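Local coordinates for protein dockerin type 1 (Clostridium thermocellum, PDB 4DH2) that binds calcium through paired EF-hand-like loops and docks onto a type I cohesin, probably tethering its parent protein, a likely glycoside hydrolase, to the cellulosome system, at residues B[21-26]-B[34-39]. Sequence-based numbering, arbitrary orientation.
Sequences YVLMKR and DFPADD
Phe35 meets helix 18-28 with the edge of its ring, set against the backbone between Leu23 and Met24. Phe35 CE1 lies 3.6 Å from Leu23 O and 3.7 Å from Met24 CA, both near the ring plane, so the phenyl rim rather than a face abuts the helix. With CG anti to the carbonyl carbon (chi1 -71°), the ring projects from the loop to this surface.

Sulfur-aromatic contact comes next: Met24 SD stands 4.0 Å from Phe35 CZ and 80° off the ring normal, a Met-aromatic pair made at the edge. Met24 CB points away from the loop, yet with CG anti to the backbone N a bend at chi2 (73°) brings the sulfur back to the ring.

Purely aliphatic packing completes the contact. The CD1 methyl of Leu23 comes up against the CD and CG corner of the Pro36 ring, 4.0 Å from Leu23 CD1 to Pro36 CD, with Pro36 at the exposed margin.

The contact closes the loop between helices 18-28 and 40-44 back over the first helix of this dockerin domain. Tyr27 stacks on Phe35, and Val10 packs against both Phe35 and Leu23. Leu23 also touches the calcium ligand Asn11 and Leu146 of the cohesin chain, while Met24 lies against Cys57 of helix 54-64, beside the second calcium loop; Asp39 caps helix 40-44 through Trp42 N.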
ATOM      1  N   TYR B  21       5.970  -3.921  10.794  1.00 17.84           N
ATOM      2  CA  TYR B  21       6.701  -4.600   9.722  1.00 14.96           C
ATOM      3  C   TYR B  21       8.176  -4.188   9.680  1.00 14.21           C
ATOM      4  O   TYR B  21       9.089  -5.034   9.594  1.00 16.11           O
ATOM      5  CB  TYR B  21       6.037  -4.261   8.382  1.00 15.67           C
ATOM      6  CG  TYR B  21       6.565  -5.003   7.175  1.00 16.15           C
ATOM      7  CD1 TYR B  21       6.586  -6.386   7.136  1.00 18.35           C
ATOM      8  CD2 TYR B  21       6.995  -4.305   6.053  1.00 22.69           C
ATOM      9  CE1 TYR B  21       7.058  -7.056   6.037  1.00 20.31           C
ATOM     10  CE2 TYR B  21       7.472  -4.977   4.937  1.00 24.35           C
ATOM     11  CZ  TYR B  21       7.493  -6.356   4.951  1.00 29.80           C
ATOM     12  OH  TYR B  21       7.955  -7.050   3.859  1.00 33.07           O
ATOM     13  N   VAL B  22       8.422  -2.887   9.722  1.00 16.71           N
ATOM     14  CA  VAL B  22       9.789  -2.380   9.728  1.00 14.24           C
ATOM     15  C   VAL B  22      10.540  -2.871  10.962  1.00 13.41           C
ATOM     16  O   VAL B  22      11.704  -3.336  10.856  1.00 16.11           O
ATOM     17  CB  VAL B  22       9.786  -0.843   9.698  1.00 15.76           C
ATOM     18  CG1 VAL B  22      11.181  -0.310   9.849  1.00 17.91           C
ATOM     19  CG2 VAL B  22       9.165  -0.346   8.354  1.00 17.62           C
ATOM     20  N   LEU B  23       9.883  -2.828  12.129  1.00 13.39           N
ATOM     21  CA  LEU B  23      10.501  -3.333  13.352  1.00 14.04           C
ATOM     22  C   LEU B  23      10.824  -4.836  13.277  1.00 13.85           C
ATOM     23  O   LEU B  23      11.912  -5.274  13.704  1.00 15.68           O
ATOM     24  CB  LEU B  23       9.635  -3.034  14.574  1.00 14.25           C
ATOM     25  CG  LEU B  23       9.611  -1.568  15.029  1.00 18.31           C
ATOM     26  CD1 LEU B  23       8.529  -1.388  16.076  1.00 21.15           C
ATOM     27  CD2 LEU B  23      10.944  -1.096  15.571  1.00 19.01           C
ATOM     28  N   MET B  24       9.910  -5.628  12.745  1.00 15.68           N
ATOM     29  CA  MET B  24      10.151  -7.050  12.572  1.00 17.95           C
ATOM     30  C   MET B  24      11.394  -7.283  11.697  1.00 18.20           C
ATOM     31  O   MET B  24      12.272  -8.093  12.028  1.00 18.81           O
ATOM     32  CB  MET B  24       8.935  -7.697  11.916  1.00 18.97           C
ATOM     33  CG  MET B  24       9.157  -9.124  11.507  1.00 29.44           C
ATOM     34  SD  MET B  24       9.204 -10.239  12.909  1.00 36.51           S
ATOM     35  CE  MET B  24       7.422 -10.455  13.038  1.00 32.11           C
ATOM     36  N   LYS B  25      11.446  -6.597  10.558  1.00 16.29           N
ATOM     37  CA  LYS B  25      12.606  -6.690   9.664  1.00 17.17           C
ATOM     38  C   LYS B  25      13.894  -6.329  10.365  1.00 17.33           C
ATOM     39  O   LYS B  25      14.918  -7.056  10.231  1.00 18.22           O
ATOM     40  CB  LYS B  25      12.421  -5.819   8.415  1.00 19.72           C
ATOM     41  CG  LYS B  25      11.606  -6.487   7.311  1.00 35.44           C
ATOM     42  CD  LYS B  25      11.805  -5.748   5.982  1.00 44.38           C
ATOM     43  CE  LYS B  25      10.914  -6.258   4.820  1.00 45.60           C
ATOM     44  NZ  LYS B  25      10.982  -5.379   3.546  1.00 23.91           N
ATOM     45  N   ARG B  26      13.896  -5.212  11.088  1.00 16.43           N
ATOM     46  CA  ARG B  26      15.111  -4.797  11.797  1.00 17.80           C
ATOM     47  C   ARG B  26      15.468  -5.763  12.886  1.00 19.29           C
ATOM     48  O   ARG B  26      16.629  -6.013  13.144  1.00 19.52           O
ATOM     49  CB  ARG B  26      14.923  -3.400  12.390  1.00 15.58           C
ATOM     50  CG  ARG B  26      14.851  -2.367  11.284  1.00 14.81           C
ATOM     51  CD  ARG B  26      14.636  -0.944  11.840  1.00 13.46           C
ATOM     52  NE  ARG B  26      14.478  -0.056  10.706  1.00 16.25           N
ATOM     53  CZ  ARG B  26      14.180   1.234  10.788  1.00 18.35           C
ATOM     54  NH1 ARG B  26      14.055   1.793  11.977  1.00 18.66           N
ATOM     55  NH2 ARG B  26      14.025   1.944   9.683  1.00 18.83           N
ATOM     56  N   ASP B  34      15.911  -5.941  20.277  1.00 24.88           N
ATOM     57  CA  ASP B  34      14.629  -6.382  20.800  1.00 20.75           C
ATOM     58  C   ASP B  34      13.462  -5.494  20.351  1.00 22.15           C
ATOM     59  O   ASP B  34      13.673  -4.379  19.886  1.00 24.68           O
ATOM     60  CB  ASP B  34      14.680  -6.422  22.324  1.00 34.79           C
ATOM     61  CG  ASP B  34      13.880  -7.563  22.890  0.75 46.29           C
ATOM     62  OD1 ASP B  34      12.935  -8.003  22.210  1.00 41.64           O
ATOM     63  OD2 ASP B  34      14.205  -8.030  24.001  1.00 55.38           O
ATOM     64  N   PHE B  35      12.248  -6.018  20.472  1.00 23.04           N
ATOM     65  CA  PHE B  35      11.031  -5.251  20.176  1.00 27.26           C
ATOM     66  C   PHE B  35      10.686  -4.307  21.318  1.00 31.55           C
ATOM     67  O   PHE B  35      11.022  -4.574  22.474  1.00 29.42           O
ATOM     68  CB  PHE B  35       9.844  -6.185  19.952  1.00 25.57           C
ATOM     69  CG  PHE B  35       9.907  -6.960  18.683  1.00 24.42           C
ATOM     70  CD1 PHE B  35      10.157  -6.333  17.482  1.00 25.26           C
ATOM     71  CD2 PHE B  35       9.692  -8.319  18.690  1.00 24.23           C
ATOM     72  CE1 PHE B  35      10.198  -7.048  16.314  1.00 27.16           C
ATOM     73  CE2 PHE B  35       9.737  -9.042  17.524  1.00 26.07           C
ATOM     74  CZ  PHE B  35       9.995  -8.411  16.338  1.00 24.04           C
ATOM     75  N   PRO B  36      10.004  -3.194  21.005  1.00 33.74           N
ATOM     76  CA  PRO B  36       9.519  -2.348  22.105  1.00 36.75           C
ATOM     77  C   PRO B  36       8.488  -3.067  22.986  1.00 38.52           C
ATOM     78  O   PRO B  36       8.438  -2.846  24.192  1.00 39.35           O
ATOM     79  CB  PRO B  36       8.869  -1.165  21.381  1.00 35.76           C
ATOM     80  CG  PRO B  36       9.575  -1.098  20.046  1.00 33.44           C
ATOM     81  CD  PRO B  36       9.890  -2.535  19.690  1.00 29.12           C
ATOM     82  N   ALA B  37       7.668  -3.921  22.392  1.00 31.78           N
ATOM     83  CA  ALA B  37       6.686  -4.665  23.169  1.00 29.75           C
ATOM     84  C   ALA B  37       7.391  -5.677  24.079  1.00 33.88           C
ATOM     85  O   ALA B  37       8.537  -6.076  23.820  1.00 37.55           O
ATOM     86  CB  ALA B  37       5.690  -5.364  22.248  1.00 32.81           C
ATOM     87  N   ASP B  38       6.692  -6.100  25.130  1.00 37.54           N
ATOM     88  CA  ASP B  38       7.248  -6.989  26.158  1.00 50.26           C
ATOM     89  C   ASP B  38       7.604  -8.406  25.699  1.00 53.49           C
ATOM     90  O   ASP B  38       8.768  -8.812  25.735  1.00 59.94           O
ATOM     91  CB  ASP B  38       6.256  -7.136  27.318  1.00 62.32           C
ATOM     92  CG  ASP B  38       6.284  -5.959  28.276  1.00 70.74           C
ATOM     93  OD1 ASP B  38       7.337  -5.293  28.384  1.00 69.06           O
ATOM     94  OD2 ASP B  38       5.246  -5.715  28.929  1.00 72.20           O
ATOM     95  N   ASP B  39       6.582  -9.168  25.330  1.00 40.92           N
ATOM     96  CA  ASP B  39       6.742 -10.599  25.112  1.00 38.50           C
ATOM     97  C   ASP B  39       7.010 -10.855  23.623  1.00 27.39           C
ATOM     98  O   ASP B  39       6.067 -11.005  22.849  1.00 29.67           O
ATOM     99  CB  ASP B  39       5.460 -11.320  25.556  1.00 41.40           C
ATOM    100  CG  ASP B  39       5.607 -12.844  25.565  1.00 61.39           C
ATOM    101  OD1 ASP B  39       6.498 -13.387  24.867  1.00 59.75           O
ATOM    102  OD2 ASP B  39       4.810 -13.503  26.269  1.00 67.58           O
TER